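Probable oxidoreductase protein (Rhizobium etli, PDB 4FB5) probably acts as a nucleotide-dependent oxidoreductase of the GFO/IDH/MocA family, pairing a Rossmann-fold dinucleotide-binding domain with a C-terminal domain built on a large mixed sheet. Local coordinates at residues T102-M110 / V121-P129; Q156-R164 / A322-D330. All coordinates share one frame; numbering follows the deposited sequence.

Contact 1 (T102-M110 / V121-P129); sequences TPNQFHAEM and VWCEKPMAP
The imidazole of H107 lies flat against the chain that leaves strand 120-123. Over one face come the sulfur of C123 and the carbonyl oxygen of E124; the opposite face carries P103 O. C123 SG stands 4.1 Å from the centroid of the H107 ring, 29° off its normal, a sulfur-aromatic contact over the face. At the ring edge, near its plane, sits M127 O, 3.3 Å from H107 CB, while P126 O approaches H107 ND1 obliquely to 2.9 Å. The far nitrogen, H107 NE2, donates a weak, bent bond (124°) to T102 O at 3.0 Å. With CG beside the backbone N (chi1 -65°), the ring is turned toward the backbone carbonyls of E124 and P126. Were H107 replaced by an alanine, the C123 sulfur would probably lose its aromatic neighbour and T102 O its weak donor. The side chains of N104 and P126 cross at about a right angle, N104 ND2 coming 3.4 Å from P126 CD. E124, K125 and P126, with the cis peptide before P126, match the Glu-Lys-Pro motif of GFO/IDH/MocA proteins. E124 directs its carboxylate away, to H40 and K346, and K125 pairs with D209. The contact closes the beta-alpha-beta unit of strand 97-100, helix 107-116 and strand 120-123, with helices 131-143 and 367-385 packing around M127.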
ATOM      1  N   THR A 102      15.271 -31.591 -12.852  1.00 55.99           N
ATOM      2  CA  THR A 102      14.242 -32.580 -13.131  1.00 56.41           C
ATOM      3  C   THR A 102      13.299 -32.659 -11.950  1.00 56.66           C
ATOM      4  O   THR A 102      13.426 -31.881 -11.005  1.00 56.88           O
ATOM      5  CB  THR A 102      14.873 -33.964 -13.357  1.00 56.88           C
ATOM      6  OG1 THR A 102      15.717 -34.308 -12.243  1.00 57.17           O
ATOM      7  CG2 THR A 102      15.698 -33.974 -14.652  1.00 57.18           C
ATOM      8  N   PRO A 103      12.334 -33.584 -11.995  1.00 57.04           N
ATOM      9  CA  PRO A 103      11.430 -33.691 -10.855  1.00 57.46           C
ATOM     10  C   PRO A 103      12.088 -34.227  -9.583  1.00 57.95           C
ATOM     11  O   PRO A 103      13.103 -34.912  -9.650  1.00 57.70           O
ATOM     12  CB  PRO A 103      10.371 -34.660 -11.362  1.00 57.39           C
ATOM     13  CG  PRO A 103      10.354 -34.415 -12.814  1.00 56.97           C
ATOM     14  CD  PRO A 103      11.778 -34.248 -13.184  1.00 56.98           C
ATOM     15  N   ASN A 104      11.501 -33.895  -8.439  1.00 58.75           N
ATOM     16  CA  ASN A 104      11.990 -34.309  -7.125  1.00 59.75           C
ATOM     17  C   ASN A 104      12.589 -35.731  -7.062  1.00 60.56           C
ATOM     18  O   ASN A 104      13.746 -35.888  -6.686  1.00 60.63           O
ATOM     19  CB  ASN A 104      10.892 -34.106  -6.050  1.00 59.50           C
ATOM     20  CG  ASN A 104      10.489 -32.634  -5.872  1.00 59.53           C
ATOM     21  OD1 ASN A 104      10.858 -31.767  -6.673  1.00 60.78           O
ATOM     22  ND2 ASN A 104       9.735 -32.348  -4.814  1.00 57.33           N
ATOM     23  N   GLN A 105      11.821 -36.746  -7.454  1.00 62.15           N
ATOM     24  CA  GLN A 105      12.234 -38.178  -7.316  1.00 64.27           C
ATOM     25  C   GLN A 105      13.602 -38.495  -7.879  1.00 63.89           C
ATOM     26  O   GLN A 105      14.286 -39.387  -7.391  1.00 63.74           O
ATOM     27  CB  GLN A 105      11.246 -39.145  -7.990  1.00 64.85           C
ATOM     28  CG  GLN A 105       9.789 -38.741  -7.879  1.00 70.31           C
ATOM     29  CD  GLN A 105       9.384 -37.780  -8.992  1.00 76.35           C
ATOM     30  OE1 GLN A 105       9.725 -38.012 -10.170  1.00 75.60           O
ATOM     31  NE2 GLN A 105       8.646 -36.689  -8.627  1.00 77.94           N
ATOM     32  N   PHE A 106      13.973 -37.752  -8.915  1.00 64.22           N
ATOM     33  CA  PHE A 106      15.155 -38.019  -9.701  1.00 64.36           C
ATOM     34  C   PHE A 106      16.399 -37.384  -9.133  1.00 64.50           C
ATOM     35  O   PHE A 106      17.498 -37.876  -9.405  1.00 64.60           O
ATOM     36  CB  PHE A 106      14.942 -37.537 -11.130  1.00 64.44           C
ATOM     37  CG  PHE A 106      13.836 -38.260 -11.850  1.00 65.89           C
ATOM     38  CD1 PHE A 106      14.052 -39.540 -12.393  1.00 67.23           C
ATOM     39  CD2 PHE A 106      12.580 -37.676 -11.987  1.00 66.59           C
ATOM     40  CE1 PHE A 106      13.026 -40.231 -13.062  1.00 67.45           C
ATOM     41  CE2 PHE A 106      11.535 -38.351 -12.665  1.00 68.39           C
ATOM     42  CZ  PHE A 106      11.759 -39.635 -13.203  1.00 68.44           C
ATOM     43  N   HIS A 107      16.242 -36.311  -8.344  1.00 64.48           N
ATOM     44  CA  HIS A 107      17.409 -35.564  -7.832  1.00 64.70           C
ATOM     45  C   HIS A 107      18.511 -36.469  -7.271  1.00 64.50           C
ATOM     46  O   HIS A 107      19.629 -36.462  -7.781  1.00 64.30           O
ATOM     47  CB  HIS A 107      17.025 -34.509  -6.790  1.00 64.87           C
ATOM     48  CG  HIS A 107      16.172 -33.412  -7.328  1.00 65.38           C
ATOM     49  ND1 HIS A 107      15.178 -32.816  -6.585  1.00 65.88           N
ATOM     50  CD2 HIS A 107      16.143 -32.817  -8.544  1.00 65.65           C
ATOM     51  CE1 HIS A 107      14.582 -31.890  -7.313  1.00 66.18           C
ATOM     52  NE2 HIS A 107      15.147 -31.872  -8.507  1.00 66.26           N
ATOM     53  N   ALA A 108      18.189 -37.250  -6.243  1.00 64.73           N
ATOM     54  CA  ALA A 108      19.178 -38.135  -5.619  1.00 65.62           C
ATOM     55  C   ALA A 108      20.033 -38.876  -6.639  1.00 66.53           C
ATOM     56  O   ALA A 108      21.264 -38.733  -6.648  1.00 66.44           O
ATOM     57  CB  ALA A 108      18.508 -39.124  -4.686  1.00 65.42           C
ATOM     58  N   GLU A 109      19.357 -39.627  -7.514  1.00 67.48           N
ATOM     59  CA  GLU A 109      19.984 -40.512  -8.494  1.00 68.31           C
ATOM     60  C   GLU A 109      20.977 -39.754  -9.358  1.00 67.85           C
ATOM     61  O   GLU A 109      22.114 -40.171  -9.581  1.00 67.78           O
ATOM     62  CB  GLU A 109      18.881 -41.081  -9.375  1.00 68.97           C
ATOM     63  CG  GLU A 109      18.909 -42.596  -9.609  1.00 72.51           C
ATOM     64  CD  GLU A 109      17.798 -43.041 -10.589  1.00 77.41           C
ATOM     65  OE1 GLU A 109      16.811 -42.270 -10.751  1.00 77.07           O
ATOM     66  OE2 GLU A 109      17.917 -44.145 -11.190  1.00 78.55           O
HETATM   67  N   MSE A 110      20.542 -38.600  -9.805  1.00 67.91           N
HETATM   68  CA  MSE A 110      21.278 -37.878 -10.789  1.00 68.59           C
HETATM   69  C   MSE A 110      22.419 -37.120 -10.164  1.00 67.66           C
HETATM   70  O   MSE A 110      23.558 -37.210 -10.615  1.00 68.02           O
HETATM   71  CB  MSE A 110      20.334 -36.960 -11.535  1.00 69.57           C
HETATM   72  CG  MSE A 110      19.128 -37.702 -12.118  1.00 74.07           C
HETATM   73 SE   MSE A 110      18.158 -36.573 -13.382  1.00 87.78          SE
HETATM   74  CE  MSE A 110      16.833 -37.835 -14.083  1.00 83.70           C
ATOM     75  N   VAL A 121      27.446 -29.768  -8.930  1.00 54.55           N
ATOM     76  CA  VAL A 121      26.006 -29.908  -9.011  1.00 52.90           C
ATOM     77  C   VAL A 121      25.220 -28.685  -8.534  1.00 51.80           C
ATOM     78  O   VAL A 121      25.428 -28.159  -7.423  1.00 51.64           O
ATOM     79  CB  VAL A 121      25.556 -31.144  -8.261  1.00 52.87           C
ATOM     80  CG1 VAL A 121      24.072 -31.100  -8.037  1.00 53.06           C
ATOM     81  CG2 VAL A 121      25.904 -32.357  -9.063  1.00 52.98           C
ATOM     82  N   TRP A 122      24.330 -28.232  -9.411  1.00 50.40           N
ATOM     83  CA  TRP A 122      23.348 -27.182  -9.131  1.00 48.31           C
ATOM     84  C   TRP A 122      22.012 -27.830  -9.266  1.00 47.47           C
ATOM     85  O   TRP A 122      21.537 -28.114 -10.356  1.00 45.91           O
ATOM     86  CB  TRP A 122      23.474 -26.054 -10.145  1.00 48.33           C
ATOM     87  CG  TRP A 122      22.703 -24.843  -9.831  1.00 46.01           C
ATOM     88  CD1 TRP A 122      22.029 -24.579  -8.682  1.00 44.57           C
ATOM     89  CD2 TRP A 122      22.539 -23.696 -10.668  1.00 44.00           C
ATOM     90  NE1 TRP A 122      21.436 -23.347  -8.759  1.00 43.63           N
ATOM     91  CE2 TRP A 122      21.740 -22.781  -9.966  1.00 42.15           C
ATOM     92  CE3 TRP A 122      22.970 -23.363 -11.952  1.00 44.49           C
ATOM     93  CZ2 TRP A 122      21.376 -21.548 -10.495  1.00 39.34           C
ATOM     94  CZ3 TRP A 122      22.586 -22.119 -12.488  1.00 41.94           C
ATOM     95  CH2 TRP A 122      21.799 -21.243 -11.755  1.00 39.40           C
ATOM     96  N   CYS A 123      21.421 -28.084  -8.121  1.00 47.96           N
ATOM     97  CA  CYS A 123      20.260 -28.924  -8.034  1.00 48.65           C
ATOM     98  C   CYS A 123      19.101 -28.114  -7.504  1.00 48.41           C
ATOM     99  O   CYS A 123      19.274 -27.319  -6.580  1.00 49.21           O
ATOM    100  CB  CYS A 123      20.556 -30.083  -7.104  1.00 47.82           C
ATOM    101  SG  CYS A 123      19.272 -31.354  -7.018  1.00 52.81           S
ATOM    102  N   GLU A 124      17.928 -28.316  -8.088  1.00 47.59           N
ATOM    103  CA  GLU A 124      16.722 -27.697  -7.595  1.00 47.59           C
ATOM    104  C   GLU A 124      16.357 -28.320  -6.287  1.00 48.05           C
ATOM    105  O   GLU A 124      16.693 -29.475  -6.027  1.00 47.93           O
ATOM    106  CB  GLU A 124      15.564 -27.815  -8.596  1.00 47.35           C
ATOM    107  CG  GLU A 124      15.632 -26.753  -9.669  1.00 46.59           C
ATOM    108  CD  GLU A 124      15.879 -25.361  -9.083  1.00 50.59           C
ATOM    109  OE1 GLU A 124      16.790 -24.655  -9.576  1.00 49.10           O
ATOM    110  OE2 GLU A 124      15.157 -24.975  -8.113  1.00 53.97           O
ATOM    111  N   LYS A 125      15.693 -27.535  -5.455  1.00 48.88           N
ATOM    112  CA  LYS A 125      15.176 -28.031  -4.213  1.00 50.39           C
ATOM    113  C   LYS A 125      14.071 -29.035  -4.578  1.00 51.64           C
ATOM    114  O   LYS A 125      13.504 -28.941  -5.658  1.00 51.61           O
ATOM    115  CB  LYS A 125      14.688 -26.849  -3.386  1.00 50.23           C
ATOM    116  CG  LYS A 125      13.193 -26.748  -3.165  1.00 52.38           C
ATOM    117  CD  LYS A 125      12.392 -26.082  -4.271  1.00 54.16           C
ATOM    118  CE  LYS A 125      10.950 -26.042  -3.817  1.00 53.65           C
ATOM    119  NZ  LYS A 125      10.043 -26.493  -4.871  1.00 55.61           N
ATOM    120  N   PRO A 126      13.824 -30.053  -3.731  1.00 53.42           N
ATOM    121  CA  PRO A 126      14.542 -30.371  -2.525  1.00 54.61           C
ATOM    122  C   PRO A 126      15.673 -31.337  -2.894  1.00 55.35           C
ATOM    123  O   PRO A 126      16.001 -31.493  -4.089  1.00 55.27           O
ATOM    124  CB  PRO A 126      13.471 -31.092  -1.679  1.00 54.53           C
ATOM    125  CG  PRO A 126      12.169 -30.987  -2.454  1.00 54.17           C
ATOM    126  CD  PRO A 126      12.698 -30.983  -3.855  1.00 53.85           C
HETATM  127  N   MSE A 127      16.285 -31.947  -1.883  1.00 55.32           N
HETATM  128  CA  MSE A 127      17.299 -32.935  -2.149  1.00 55.48           C
HETATM  129  C   MSE A 127      16.633 -34.248  -2.446  1.00 54.89           C
HETATM  130  O   MSE A 127      16.825 -34.786  -3.527  1.00 54.89           O
HETATM  131  CB  MSE A 127      18.256 -33.060  -0.987  1.00 55.98           C
HETATM  132  CG  MSE A 127      19.108 -31.858  -0.880  1.00 59.32           C
HETATM  133 SE   MSE A 127      20.108 -31.830   0.752  1.00 66.20          SE
HETATM  134  CE  MSE A 127      21.677 -32.675   0.005  1.00 66.32           C
ATOM    135  N   ALA A 128      15.839 -34.750  -1.497  1.00 54.04           N
ATOM    136  CA  ALA A 128      15.083 -35.998  -1.695  1.00 53.52           C
ATOM    137  C   ALA A 128      13.897 -35.997  -0.738  1.00 53.30           C
ATOM    138  O   ALA A 128      13.907 -35.260   0.240  1.00 53.06           O
ATOM    139  CB  ALA A 128      15.967 -37.209  -1.456  1.00 53.36           C
ATOM    140  N   PRO A 129      12.852 -36.786  -1.033  1.00 53.14           N
ATOM    141  CA  PRO A 129      11.672 -36.743  -0.144  1.00 53.11           C
ATOM    142  C   PRO A 129      11.832 -37.548   1.139  1.00 53.17           C
ATOM    143  O   PRO A 129      10.988 -37.454   2.040  1.00 54.09           O
ATOM    144  CB  PRO A 129      10.542 -37.330  -1.009  1.00 52.95           C
ATOM    145  CG  PRO A 129      11.232 -38.007  -2.154  1.00 52.71           C
ATOM    146  CD  PRO A 129      12.549 -37.360  -2.357  1.00 52.76           C
TER

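Contact 2 (Q156-R164 / A322-D330); sequences QNPVMRHIR and AAPAHRPYD
An edge-to-face imidazole pair, H162 and H326, and a proline pair, P158 and P328, join the start of helix 158-168 to the loop that follows strand 316-321, close to the second subunit. N157 is the N-cap: its OD1 accepts from V159 N at 2.9 Å (158°). The next residue, P158, packs on H326 O, P328 and Y329, with P158 CG 3.8 Å from P328 CD and the two proline side chains crossing near a right angle. One turn on, H326 CD2 stands over the centre of the H162 ring, 3.4 Å from H162 CG, and the planes are turned 59° apart. H162 CG is anti to its backbone N (chi1 -159°), which brings the ring face to that edge. Within its own loop H326 ND1 accepts from A323 N at 2.9 Å, nearly in the ring plane, across a type I turn. That bond is consistent with an unprotonated ND1 and a neutral H326, whose NE2 bonds S313 O of the second subunit; H162 NE2 bonds E314 of that subunit. These bonds probably limit the rotation of both imidazoles of the T-shaped pair and link the contact to the subunit interface.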
ATOM      1  N   GLN A 156      19.037 -14.863  -2.639  1.00 37.90           N
ATOM      2  CA  GLN A 156      19.966 -14.043  -3.398  1.00 36.59           C
ATOM      3  C   GLN A 156      19.480 -12.653  -3.736  1.00 35.96           C
ATOM      4  O   GLN A 156      20.246 -11.854  -4.288  1.00 36.26           O
ATOM      5  CB  GLN A 156      20.345 -14.722  -4.721  1.00 37.03           C
ATOM      6  CG  GLN A 156      20.875 -16.102  -4.650  1.00 36.84           C
ATOM      7  CD  GLN A 156      22.133 -16.227  -3.853  1.00 40.00           C
ATOM      8  OE1 GLN A 156      22.407 -17.296  -3.294  1.00 41.29           O
ATOM      9  NE2 GLN A 156      22.924 -15.147  -3.787  1.00 43.07           N
ATOM     10  N   ASN A 157      18.218 -12.356  -3.456  1.00 35.42           N
ATOM     11  CA  ASN A 157      17.673 -11.005  -3.686  1.00 33.62           C
ATOM     12  C   ASN A 157      18.594 -10.019  -3.023  1.00 32.46           C
ATOM     13  O   ASN A 157      18.976 -10.234  -1.891  1.00 32.64           O
ATOM     14  CB  ASN A 157      16.286 -10.906  -3.059  1.00 33.64           C
ATOM     15  CG  ASN A 157      15.538  -9.602  -3.398  1.00 33.38           C
ATOM     16  OD1 ASN A 157      16.117  -8.584  -3.785  1.00 33.54           O
ATOM     17  ND2 ASN A 157      14.227  -9.637  -3.200  1.00 35.32           N
ATOM     18  N   PRO A 158      18.976  -8.957  -3.730  1.00 31.82           N
ATOM     19  CA  PRO A 158      19.732  -7.873  -3.126  1.00 31.80           C
ATOM     20  C   PRO A 158      19.083  -7.273  -1.887  1.00 32.60           C
ATOM     21  O   PRO A 158      19.812  -6.906  -0.917  1.00 34.50           O
ATOM     22  CB  PRO A 158      19.768  -6.812  -4.225  1.00 30.99           C
ATOM     23  CG  PRO A 158      19.731  -7.584  -5.488  1.00 29.27           C
ATOM     24  CD  PRO A 158      18.834  -8.767  -5.194  1.00 31.80           C
ATOM     25  N   VAL A 159      17.757  -7.156  -1.895  1.00 31.46           N
ATOM     26  CA  VAL A 159      17.046  -6.598  -0.741  1.00 31.04           C
ATOM     27  C   VAL A 159      17.335  -7.482   0.457  1.00 32.29           C
ATOM     28  O   VAL A 159      17.541  -7.023   1.564  1.00 32.29           O
ATOM     29  CB  VAL A 159      15.510  -6.503  -1.030  1.00 30.94           C
ATOM     30  CG1 VAL A 159      14.684  -6.427   0.260  1.00 27.53           C
ATOM     31  CG2 VAL A 159      15.232  -5.338  -2.021  1.00 28.72           C
HETATM   32  N   MSE A 160      17.389  -8.775   0.199  1.00 33.03           N
HETATM   33  CA  MSE A 160      17.560  -9.719   1.224  1.00 34.51           C
HETATM   34  C   MSE A 160      19.002  -9.663   1.755  1.00 35.18           C
HETATM   35  O   MSE A 160      19.189  -9.711   2.962  1.00 34.71           O
HETATM   36  CB  MSE A 160      17.129 -11.091   0.698  1.00 35.81           C
HETATM   37  CG  MSE A 160      16.989 -12.163   1.742  1.00 40.21           C
HETATM   38 SE   MSE A 160      15.540 -11.674   3.013  1.00 61.63          SE
HETATM   39  CE  MSE A 160      14.089 -11.900   1.679  1.00 50.98           C
ATOM     40  N   ARG A 161      20.023  -9.555   0.880  1.00 36.12           N
ATOM     41  CA  ARG A 161      21.397  -9.354   1.393  1.00 36.97           C
ATOM     42  C   ARG A 161      21.486  -8.070   2.224  1.00 36.06           C
ATOM     43  O   ARG A 161      22.176  -8.035   3.246  1.00 36.26           O
ATOM     44  CB  ARG A 161      22.545  -9.424   0.352  1.00 37.33           C
ATOM     45  CG  ARG A 161      22.194  -9.687  -1.103  1.00 43.01           C
ATOM     46  CD  ARG A 161      22.309 -11.179  -1.474  1.00 50.39           C
ATOM     47  NE  ARG A 161      23.005 -11.422  -2.749  1.00 56.35           N
ATOM     48  CZ  ARG A 161      24.317 -11.728  -2.859  1.00 61.03           C
ATOM     49  NH1 ARG A 161      25.111 -11.815  -1.787  1.00 60.75           N
ATOM     50  NH2 ARG A 161      24.861 -11.937  -4.053  1.00 63.08           N
ATOM     51  N   HIS A 162      20.759  -7.037   1.821  1.00 34.73           N
ATOM     52  CA  HIS A 162      20.733  -5.868   2.630  1.00 33.81           C
ATOM     53  C   HIS A 162      19.998  -6.062   3.924  1.00 33.70           C
ATOM     54  O   HIS A 162      20.332  -5.421   4.887  1.00 34.06           O
ATOM     55  CB  HIS A 162      20.167  -4.700   1.896  1.00 34.16           C
ATOM     56  CG  HIS A 162      20.562  -3.389   2.497  1.00 37.16           C
ATOM     57  ND1 HIS A 162      21.879  -2.975   2.574  1.00 39.21           N
ATOM     58  CD2 HIS A 162      19.822  -2.398   3.048  1.00 37.89           C
ATOM     59  CE1 HIS A 162      21.930  -1.785   3.142  1.00 39.95           C
ATOM     60  NE2 HIS A 162      20.698  -1.412   3.435  1.00 41.17           N
ATOM     61  N   ILE A 163      18.989  -6.929   3.971  1.00 33.63           N
ATOM     62  CA  ILE A 163      18.345  -7.209   5.253  1.00 32.73           C
ATOM     63  C   ILE A 163      19.330  -7.854   6.231  1.00 33.07           C
ATOM     64  O   ILE A 163      19.449  -7.417   7.391  1.00 32.13           O
ATOM     65  CB  ILE A 163      17.046  -8.008   5.114  1.00 31.83           C
ATOM     66  CG1 ILE A 163      15.986  -7.052   4.541  1.00 33.07           C
ATOM     67  CG2 ILE A 163      16.573  -8.486   6.472  1.00 30.20           C
ATOM     68  CD1 ILE A 163      14.713  -7.656   3.923  1.00 30.84           C
ATOM     69  N   ARG A 164      20.053  -8.853   5.745  1.00 33.97           N
ATOM     70  CA  ARG A 164      21.058  -9.552   6.550  1.00 35.72           C
ATOM     71  C   ARG A 164      22.065  -8.592   7.116  1.00 36.59           C
ATOM     72  O   ARG A 164      22.334  -8.645   8.304  1.00 36.27           O
ATOM     73  CB  ARG A 164      21.809 -10.539   5.712  1.00 36.37           C
ATOM     74  CG  ARG A 164      22.328 -11.661   6.489  1.00 38.30           C
ATOM     75  CD  ARG A 164      22.977 -12.606   5.550  1.00 42.15           C
ATOM     76  NE  ARG A 164      24.423 -12.499   5.606  1.00 46.15           N
ATOM     77  CZ  ARG A 164      25.192 -13.373   6.244  1.00 47.27           C
ATOM     78  NH1 ARG A 164      24.658 -14.406   6.885  1.00 48.77           N
ATOM     79  NH2 ARG A 164      26.491 -13.209   6.243  1.00 47.66           N
ATOM     80  N   ALA A 322      14.941  -0.968  -3.812  1.00 29.80           N
ATOM     81  CA  ALA A 322      16.171  -1.599  -4.286  1.00 31.73           C
ATOM     82  C   ALA A 322      17.013  -0.632  -5.121  1.00 33.60           C
ATOM     83  O   ALA A 322      16.491   0.019  -6.067  1.00 33.74           O
ATOM     84  CB  ALA A 322      15.848  -2.840  -5.075  1.00 31.16           C
ATOM     85  N   ALA A 323      18.296  -0.515  -4.760  1.00 34.91           N
ATOM     86  CA  ALA A 323      19.186   0.514  -5.376  1.00 36.72           C
ATOM     87  C   ALA A 323      20.592   0.018  -5.649  1.00 37.95           C
ATOM     88  O   ALA A 323      20.987  -0.999  -5.128  1.00 39.24           O
ATOM     89  CB  ALA A 323      19.209   1.809  -4.551  1.00 35.73           C
ATOM     90  N   PRO A 324      21.362   0.724  -6.481  1.00 39.84           N
ATOM     91  CA  PRO A 324      22.736   0.291  -6.786  1.00 40.61           C
ATOM     92  C   PRO A 324      23.600   0.013  -5.558  1.00 41.24           C
ATOM     93  O   PRO A 324      24.429  -0.894  -5.610  1.00 42.61           O
ATOM     94  CB  PRO A 324      23.290   1.473  -7.549  1.00 40.90           C
ATOM     95  CG  PRO A 324      22.076   1.995  -8.303  1.00 41.13           C
ATOM     96  CD  PRO A 324      20.981   1.914  -7.267  1.00 40.58           C
ATOM     97  N   ALA A 325      23.398   0.749  -4.464  1.00 41.07           N
ATOM     98  CA  ALA A 325      24.061   0.461  -3.194  1.00 41.22           C
ATOM     99  C   ALA A 325      23.780  -0.936  -2.582  1.00 42.02           C
ATOM    100  O   ALA A 325      24.606  -1.461  -1.807  1.00 42.56           O
ATOM    101  CB  ALA A 325      23.724   1.536  -2.209  1.00 41.78           C
ATOM    102  N   HIS A 326      22.622  -1.530  -2.899  1.00 41.78           N
ATOM    103  CA  HIS A 326      22.271  -2.862  -2.396  1.00 41.43           C
ATOM    104  C   HIS A 326      22.821  -3.879  -3.378  1.00 42.73           C
ATOM    105  O   HIS A 326      22.150  -4.357  -4.320  1.00 41.77           O
ATOM    106  CB  HIS A 326      20.767  -3.010  -2.227  1.00 41.02           C
ATOM    107  CG  HIS A 326      20.129  -1.871  -1.496  1.00 38.39           C
ATOM    108  ND1 HIS A 326      19.175  -1.066  -2.070  1.00 36.44           N
ATOM    109  CD2 HIS A 326      20.343  -1.369  -0.258  1.00 36.71           C
ATOM    110  CE1 HIS A 326      18.820  -0.128  -1.214  1.00 33.45           C
ATOM    111  NE2 HIS A 326      19.513  -0.283  -0.109  1.00 31.77           N
ATOM    112  N   ARG A 327      24.088  -4.178  -3.173  1.00 44.05           N
ATOM    113  CA  ARG A 327      24.819  -4.954  -4.141  1.00 45.79           C
ATOM    114  C   ARG A 327      24.250  -6.360  -4.139  1.00 44.71           C
ATOM    115  O   ARG A 327      23.901  -6.864  -3.081  1.00 43.69           O
ATOM    116  CB  ARG A 327      26.327  -4.891  -3.860  1.00 47.06           C
ATOM    117  CG  ARG A 327      26.966  -3.545  -4.354  1.00 53.85           C
ATOM    118  CD  ARG A 327      28.166  -3.074  -3.494  1.00 64.24           C
ATOM    119  NE  ARG A 327      29.476  -3.583  -3.936  1.00 72.55           N
ATOM    120  CZ  ARG A 327      29.877  -4.868  -3.893  1.00 77.09           C
ATOM    121  NH1 ARG A 327      29.057  -5.831  -3.460  1.00 78.55           N
ATOM    122  NH2 ARG A 327      31.105  -5.209  -4.311  1.00 77.43           N
ATOM    123  N   PRO A 328      24.126  -6.972  -5.339  1.00 44.39           N
ATOM    124  CA  PRO A 328      24.649  -6.490  -6.603  1.00 43.59           C
ATOM    125  C   PRO A 328      23.574  -5.958  -7.513  1.00 43.19           C
ATOM    126  O   PRO A 328      23.592  -6.240  -8.708  1.00 44.07           O
ATOM    127  CB  PRO A 328      25.165  -7.774  -7.234  1.00 43.59           C
ATOM    128  CG  PRO A 328      24.137  -8.792  -6.821  1.00 44.51           C
ATOM    129  CD  PRO A 328      23.438  -8.248  -5.559  1.00 44.38           C
ATOM    130  N   TYR A 329      22.618  -5.220  -6.977  1.00 42.46           N
ATOM    131  CA  TYR A 329      21.633  -4.624  -7.834  1.00 41.36           C
ATOM    132  C   TYR A 329      22.415  -3.840  -8.864  1.00 42.12           C
ATOM    133  O   TYR A 329      22.016  -3.748 -10.014  1.00 43.06           O
ATOM    134  CB  TYR A 329      20.728  -3.714  -7.014  1.00 40.33           C
ATOM    135  CG  TYR A 329      19.703  -2.897  -7.769  1.00 38.65           C
ATOM    136  CD1 TYR A 329      20.075  -1.823  -8.587  1.00 38.50           C
ATOM    137  CD2 TYR A 329      18.354  -3.167  -7.631  1.00 40.32           C
ATOM    138  CE1 TYR A 329      19.121  -1.060  -9.270  1.00 38.03           C
ATOM    139  CE2 TYR A 329      17.380  -2.394  -8.294  1.00 39.29           C
ATOM    140  CZ  TYR A 329      17.765  -1.349  -9.099  1.00 39.54           C
ATOM    141  OH  TYR A 329      16.783  -0.626  -9.750  1.00 39.94           O
ATOM    142  N   ASP A 330      23.539  -3.276  -8.458  1.00 42.62           N
ATOM    143  CA  ASP A 330      24.308  -2.397  -9.347  1.00 44.23           C
ATOM    144  C   ASP A 330      24.740  -3.118 -10.624  1.00 44.17           C
ATOM    145  O   ASP A 330      24.774  -2.545 -11.708  1.00 44.01           O
ATOM    146  CB  ASP A 330      25.531  -1.807  -8.631  1.00 43.94           C
ATOM    147  CG  ASP A 330      26.533  -2.859  -8.245  1.00 45.13           C
ATOM    148  OD1 ASP A 330      26.157  -3.937  -7.767  1.00 44.28           O
ATOM    149  OD2 ASP A 330      27.727  -2.607  -8.417  1.00 52.25           O
TER

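Contact 1 and contact 2 come in series along the chain, the first closing before the second opens, and their centres lie about 29 Å apart on opposite sides of the chain's centre, with nearest atoms about 8 Å apart. Contact 1 is local, joining helix 107-116 and strand 120-123 of the parallel Rossmann sheet; contact 2 brings together segments 158 residues apart, beside the mixed sheet. Helix 344-358 bridges them: it touches W122 of the first, and N157 and R161 of the second. The geometry thus separates a contact within the probable nucleotide-binding domain from a long-range contact that reaches the second subunit, with one helix packing on both.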